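SnoaL-like domain-containing protein (Catenulispora acidiphila, PDB 4H3U) is of unknown function but has a ketosteroid isomerase-like (SnoaL-like) fold and has been proposed to take part in trimethylamine metabolism. Local coordinates at residues A[44-49]-A[69-74]; A[36-41]-A[85-90]. All coordinates share one frame; numbering follows the deposited sequence.

Contact 1. Residues A[44-49]-A[69-74]; sequences NALGTL and EQISGW. With CD (cadmium ion), chain C.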
loop_
_atom_site.group_PDB
_atom_site.type_symbol
_atom_site.label_atom_id
_atom_site.label_comp_id
_atom_site.label_asym_id
_atom_site.label_seq_id
_atom_site.Cartn_x
_atom_site.Cartn_y
_atom_site.Cartn_z
ATOM N N ASN A 44 23.584 -6.006 2.968
ATOM C CA ASN A 44 23.769 -6.868 1.806
ATOM C C ASN A 44 22.829 -8.055 1.766
ATOM O O ASN A 44 22.629 -8.623 0.700
ATOM C CB ASN A 44 25.208 -7.360 1.711
ATOM C CG ASN A 44 26.199 -6.296 1.320
ATOM O OD1 ASN A 44 27.289 -6.213 1.933
ATOM N ND2 ASN A 44 25.909 -5.556 0.294
ATOM N N ALA A 45 22.261 -8.451 2.896
ATOM C CA ALA A 45 21.285 -9.524 2.885
ATOM C C ALA A 45 20.030 -9.085 2.136
ATOM O O ALA A 45 19.345 -9.951 1.562
ATOM C CB ALA A 45 20.966 -9.987 4.315
ATOM N N LEU A 46 19.720 -7.783 2.105
ATOM C CA LEU A 46 18.564 -7.312 1.331
ATOM C C LEU A 46 18.966 -7.183 -0.143
ATOM O O LEU A 46 18.313 -7.731 -1.036
ATOM C CB LEU A 46 18.048 -5.967 1.848
ATOM C CG LEU A 46 16.802 -5.455 1.105
ATOM C CD1 LEU A 46 15.611 -6.342 1.350
ATOM C CD2 LEU A 46 16.481 -4.024 1.510
ATOM N N GLY A 47 20.051 -6.460 -0.424
ATOM C CA GLY A 47 20.448 -6.258 -1.795
ATOM C C GLY A 47 20.693 -7.510 -2.610
ATOM O O GLY A 47 20.319 -7.581 -3.811
ATOM N N THR A 48 21.286 -8.529 -2.013
ATOM C CA THR A 48 21.624 -9.739 -2.745
ATOM C C THR A 48 20.407 -10.450 -3.329
ATOM O O THR A 48 20.547 -11.268 -4.249
ATOM C CB THR A 48 22.475 -10.686 -1.866
ATOM O OG1 THR A 48 23.152 -11.588 -2.730
ATOM C CG2 THR A 48 21.646 -11.423 -0.852
ATOM N N LEU A 49 19.220 -10.190 -2.811
ATOM C CA LEU A 49 18.003 -10.802 -3.329
ATOM C C LEU A 49 17.555 -10.259 -4.676
ATOM O O LEU A 49 16.691 -10.854 -5.305
ATOM C CB LEU A 49 16.855 -10.580 -2.334
ATOM C CG LEU A 49 17.080 -11.117 -0.928
ATOM C CD1 LEU A 49 15.928 -10.738 -0.024
ATOM C CD2 LEU A 49 17.319 -12.633 -0.948
ATOM N N GLU A 69 23.557 -2.349 -4.971
ATOM C CA GLU A 69 24.231 -1.397 -4.114
ATOM C C GLU A 69 23.264 -0.374 -3.546
ATOM O O GLU A 69 23.284 -0.107 -2.322
ATOM C CB GLU A 69 25.431 -0.714 -4.754
ATOM C CG GLU A 69 26.598 -1.655 -5.064
ATOM C CD GLU A 69 27.808 -0.857 -5.499
ATOM O OE1 GLU A 69 27.972 -0.620 -6.671
ATOM O OE2 GLU A 69 28.491 -0.290 -4.609
ATOM N N GLN A 70 22.443 0.247 -4.394
ATOM C CA GLN A 70 21.478 1.233 -3.886
ATOM C C GLN A 70 20.465 0.598 -2.930
ATOM O O GLN A 70 20.063 1.182 -1.946
ATOM C CB GLN A 70 20.731 1.952 -5.014
ATOM C CG GLN A 70 21.597 2.885 -5.848
ATOM C CD GLN A 70 20.802 3.840 -6.696
ATOM O OE1 GLN A 70 19.605 3.688 -6.854
ATOM N NE2 GLN A 70 21.475 4.837 -7.216
ATOM N N ILE A 71 20.039 -0.618 -3.252
ATOM C CA ILE A 71 19.009 -1.304 -2.442
ATOM C C ILE A 71 19.560 -1.683 -1.059
ATOM O O ILE A 71 18.926 -1.421 -0.027
ATOM C CB ILE A 71 18.385 -2.457 -3.178
ATOM C CG1 ILE A 71 17.565 -1.925 -4.378
ATOM C CG2 ILE A 71 17.518 -3.317 -2.249
ATOM C CD1 ILE A 71 17.082 -2.990 -5.352
ATOM N N SER A 72 20.772 -2.256 -1.008
ATOM C CA SER A 72 21.417 -2.482 0.269
ATOM C C SER A 72 21.579 -1.125 1.001
ATOM O O SER A 72 21.370 -1.036 2.219
ATOM C CB SER A 72 22.753 -3.116 0.025
ATOM O OG SER A 72 22.607 -4.414 -0.479
ATOM N N GLY A 73 21.917 -0.063 0.269
ATOM C CA GLY A 73 22.013 1.268 0.836
ATOM C C GLY A 73 20.729 1.771 1.443
ATOM O O GLY A 73 20.783 2.555 2.411
ATOM N N TRP A 74 19.565 1.354 0.950
ATOM C CA TRP A 74 18.278 1.731 1.528
ATOM C C TRP A 74 18.067 1.051 2.883
ATOM O O TRP A 74 17.573 1.690 3.809
ATOM C CB TRP A 74 17.147 1.417 0.529
ATOM C CG TRP A 74 15.753 1.666 1.048
ATOM C CD1 TRP A 74 14.760 0.747 1.154
ATOM C CD2 TRP A 74 15.193 2.918 1.491
ATOM N NE1 TRP A 74 13.619 1.333 1.629
ATOM C CE2 TRP A 74 13.872 2.659 1.886
ATOM C CE3 TRP A 74 15.701 4.218 1.660
ATOM C CZ2 TRP A 74 13.022 3.663 2.345
ATOM C CZ3 TRP A 74 14.871 5.194 2.122
ATOM C CH2 TRP A 74 13.557 4.930 2.483
HETATM CD CD CD C . 29.997 0.321 -7.108
HETATM O O HOH W 1 24.211 -5.857 -1.788
HETATM O O HOH W 2 31.557 -0.582 -5.520
#
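G47 and S72 mark the place where two helices come nearly into backbone contact, their CA atoms 4.4 Å apart. The case illustrates how a glycine lets helices approach closely: with no side chain on G47, its CA can lie 3.1 Å from S72 OG.

Polar contacts gather on this serine. With OG anti to the carbonyl carbon (chi1 -68°), the hydroxyl leans back along its own helix, where it is hydrogen-bonded with R68 O, and it also reaches P43 O just before the other segment. A water extends the group, 2.5 Å from S72 OG and accepting a hydrogen bond from N44 ND2 at 2.7 Å. N44 leaves its helix pointing away, yet its amide end comes back toward S72.

The apolar part is made by L46 and I71, which cross at about a right angle, L46 CD2 meeting I71 CG2 at 4.0 Å, and M65 and Y56 also touch I71. Apart from this interface, E69 OE1 binds a cadmium ion at 2.3 Å.

Close helix-helix packing across a glycine, here between helices 43-47 and 68-81, joins two of the helices of the ketosteroid isomerase-like alpha+beta fold.

Contact 2. Residues A[36-41]-A[85-90]; sequences AAWTGT and VHVTIT. With CD (cadmium ion), chain E.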
loop_
_atom_site.group_PDB
_atom_site.type_symbol
_atom_site.label_atom_id
_atom_site.label_comp_id
_atom_site.label_asym_id
_atom_site.label_seq_id
_atom_site.Cartn_x
_atom_site.Cartn_y
_atom_site.Cartn_z
ATOM N N ALA A 36 13.619 -11.463 6.786
ATOM C CA ALA A 36 14.805 -11.682 7.599
ATOM C C ALA A 36 15.866 -10.612 7.274
ATOM O O ALA A 36 16.587 -10.148 8.166
ATOM C CB ALA A 36 15.358 -13.074 7.394
ATOM N N ALA A 37 15.970 -10.220 6.012
ATOM C CA ALA A 37 16.922 -9.193 5.599
ATOM C C ALA A 37 16.541 -7.844 6.215
ATOM O O ALA A 37 17.364 -7.129 6.776
ATOM C CB ALA A 37 16.982 -9.115 4.084
ATOM N N TRP A 38 15.259 -7.508 6.184
ATOM C CA TRP A 38 14.825 -6.247 6.796
ATOM C C TRP A 38 14.966 -6.245 8.324
ATOM O O TRP A 38 15.241 -5.196 8.907
ATOM C CB TRP A 38 13.354 -5.963 6.431
ATOM C CG TRP A 38 13.220 -5.145 5.205
ATOM C CD1 TRP A 38 12.679 -5.485 3.996
ATOM C CD2 TRP A 38 13.690 -3.798 5.070
ATOM N NE1 TRP A 38 12.779 -4.431 3.113
ATOM C CE2 TRP A 38 13.394 -3.386 3.755
ATOM C CE3 TRP A 38 14.356 -2.899 5.919
ATOM C CZ2 TRP A 38 13.765 -2.129 3.274
ATOM C CZ3 TRP A 38 14.688 -1.650 5.442
ATOM C CH2 TRP A 38 14.402 -1.285 4.150
ATOM N N THR A 39 14.787 -7.412 8.958
ATOM C CA THR A 39 14.822 -7.517 10.417
ATOM C C THR A 39 16.237 -7.619 10.965
ATOM O O THR A 39 16.491 -7.246 12.103
ATOM C CB THR A 39 13.941 -8.686 10.843
ATOM O OG1 THR A 39 12.608 -8.424 10.389
ATOM C CG2 THR A 39 13.973 -8.922 12.349
ATOM N N GLY A 40 17.162 -8.084 10.149
ATOM C CA GLY A 40 18.559 -8.231 10.524
ATOM C C GLY A 40 19.329 -6.929 10.457
ATOM O O GLY A 40 18.754 -5.860 10.305
ATOM N N THR A 41 20.643 -7.034 10.548
ATOM C CA THR A 41 21.516 -5.865 10.667
ATOM C C THR A 41 22.499 -5.827 9.477
ATOM O O THR A 41 23.456 -5.087 9.536
ATOM C CB THR A 41 22.311 -5.932 12.012
ATOM O OG1 THR A 41 23.102 -7.119 12.016
ATOM C CG2 THR A 41 21.344 -5.935 13.197
ATOM N N VAL A 85 14.403 -1.846 13.440
ATOM C CA VAL A 85 13.541 -2.132 12.305
ATOM C C VAL A 85 13.231 -3.635 12.281
ATOM O O VAL A 85 14.146 -4.470 12.414
ATOM C CB VAL A 85 14.209 -1.757 10.978
ATOM C CG1 VAL A 85 13.458 -2.349 9.787
ATOM C CG2 VAL A 85 14.306 -0.264 10.848
ATOM N N HIS A 86 11.958 -3.967 12.194
ATOM C CA HIS A 86 11.561 -5.355 12.129
ATOM C C HIS A 86 10.317 -5.473 11.282
ATOM O O HIS A 86 9.422 -4.642 11.344
ATOM C CB HIS A 86 11.424 -5.992 13.522
ATOM C CG HIS A 86 10.404 -5.375 14.418
ATOM N ND1 HIS A 86 10.555 -4.136 14.997
ATOM C CD2 HIS A 86 9.264 -5.890 14.936
ATOM C CE1 HIS A 86 9.499 -3.881 15.759
ATOM N NE2 HIS A 86 8.713 -4.942 15.755
ATOM N N VAL A 87 10.315 -6.521 10.468
ATOM C CA VAL A 87 9.235 -6.804 9.537
ATOM C C VAL A 87 8.776 -8.238 9.746
ATOM O O VAL A 87 9.582 -9.132 9.688
ATOM C CB VAL A 87 9.691 -6.626 8.077
ATOM C CG1 VAL A 87 8.627 -7.091 7.117
ATOM C CG2 VAL A 87 10.068 -5.172 7.815
ATOM N N THR A 88 7.489 -8.402 10.085
ATOM C CA THR A 88 6.920 -9.721 10.321
ATOM C C THR A 88 5.892 -9.987 9.238
ATOM O O THR A 88 5.184 -9.105 8.789
ATOM C CB THR A 88 6.279 -9.819 11.710
ATOM O OG1 THR A 88 5.234 -8.883 11.820
ATOM C CG2 THR A 88 7.276 -9.528 12.776
ATOM N N ILE A 89 5.807 -11.231 8.790
ATOM C CA ILE A 89 4.877 -11.620 7.761
ATOM C C ILE A 89 3.539 -12.039 8.349
ATOM O O ILE A 89 3.483 -12.963 9.171
ATOM C CB ILE A 89 5.479 -12.791 6.969
ATOM C CG1 ILE A 89 6.859 -12.427 6.382
ATOM C CG2 ILE A 89 4.526 -13.241 5.860
ATOM C CD1 ILE A 89 6.853 -11.182 5.507
ATOM N N THR A 90 2.486 -11.391 7.904
ATOM C CA THR A 90 1.119 -11.732 8.256
ATOM C C THR A 90 0.625 -12.827 7.326
ATOM O O THR A 90 0.144 -13.874 7.786
ATOM C CB THR A 90 0.203 -10.515 8.191
ATOM O OG1 THR A 90 0.750 -9.489 9.015
ATOM C CG2 THR A 90 -1.189 -10.863 8.686
HETATM CD CD CD E . 6.827 -5.394 16.955
HETATM O O HOH W 3 16.889 -4.252 12.016
HETATM O O HOH W 4 5.543 -5.210 15.033
HETATM O O HOH W 5 6.883 -7.556 16.421
HETATM O O HOH W 6 8.073 -5.680 18.864
#
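T39 and V87 supply the direct hydrogen bond between the end of helix 29-39 and strand 82-95. V87 N donates to T39 OG1 over 3.0 Å, and at 175° the bond is almost straight. The first torsion of T39 (-60°) sets OG1 anti to its carbonyl carbon, where it is also hydrogen-bonded with A35 O; the hydroxyl is thereby gripped from helix and strand. T39 CG2, the other branch, rests on H86 CB at 4.1 Å.

The apolar part lies to the inner side. W38 CB packs on V87 CG2 at 3.7 Å, while its ring carbon CE3 meets V85 CG1 at 4.0 Å; both valines approach the indole obliquely. Beyond the pair, W34 meets the same indole edge-to-face, and W38 NE1 is hydrogen-bonded with Y56 OH.

Water, a lysine and a metal meet other polar groups here. A water lies 2.8 Å from V85 O and close to G40 O as well, with more acceptors in reach than it has protons, whereas K75 NZ bonds W38 O and G40 O. The H86 ring turns away from the helix, its ND1 bonded with N84 O and its NE2 holding a cadmium ion at 2.3 Å.

Chemically, then, one threonine hydroxyl serves both as acceptor for a strand N-H and as partner of a helix carbonyl. Since V87 N is the donor in the first bond, the hydroxyl proton remains available for A35 O.

How the contacts relate
Read from the N terminus, the chain runs through helix 29-39, whose end and the following turn give 36-41, and then into helix 43-47, which with the residues just after it gives 44-49. After the short strands 50-51, 54-58 and 63-66 it enters helix 68-81 and closes contact 1 at 69-74. The same helix leads on to strand 82-95, where 85-90 closes contact 2. Contact 1 is therefore nested within the longer loop of contact 2. Their centres are about 14 Å apart, but they meet where W74 CD1 lies 3.6 Å from W38 CH2, and where A37 touches A45 and L46. This meeting links three of the chain's four helices with the outermost strand 82-95.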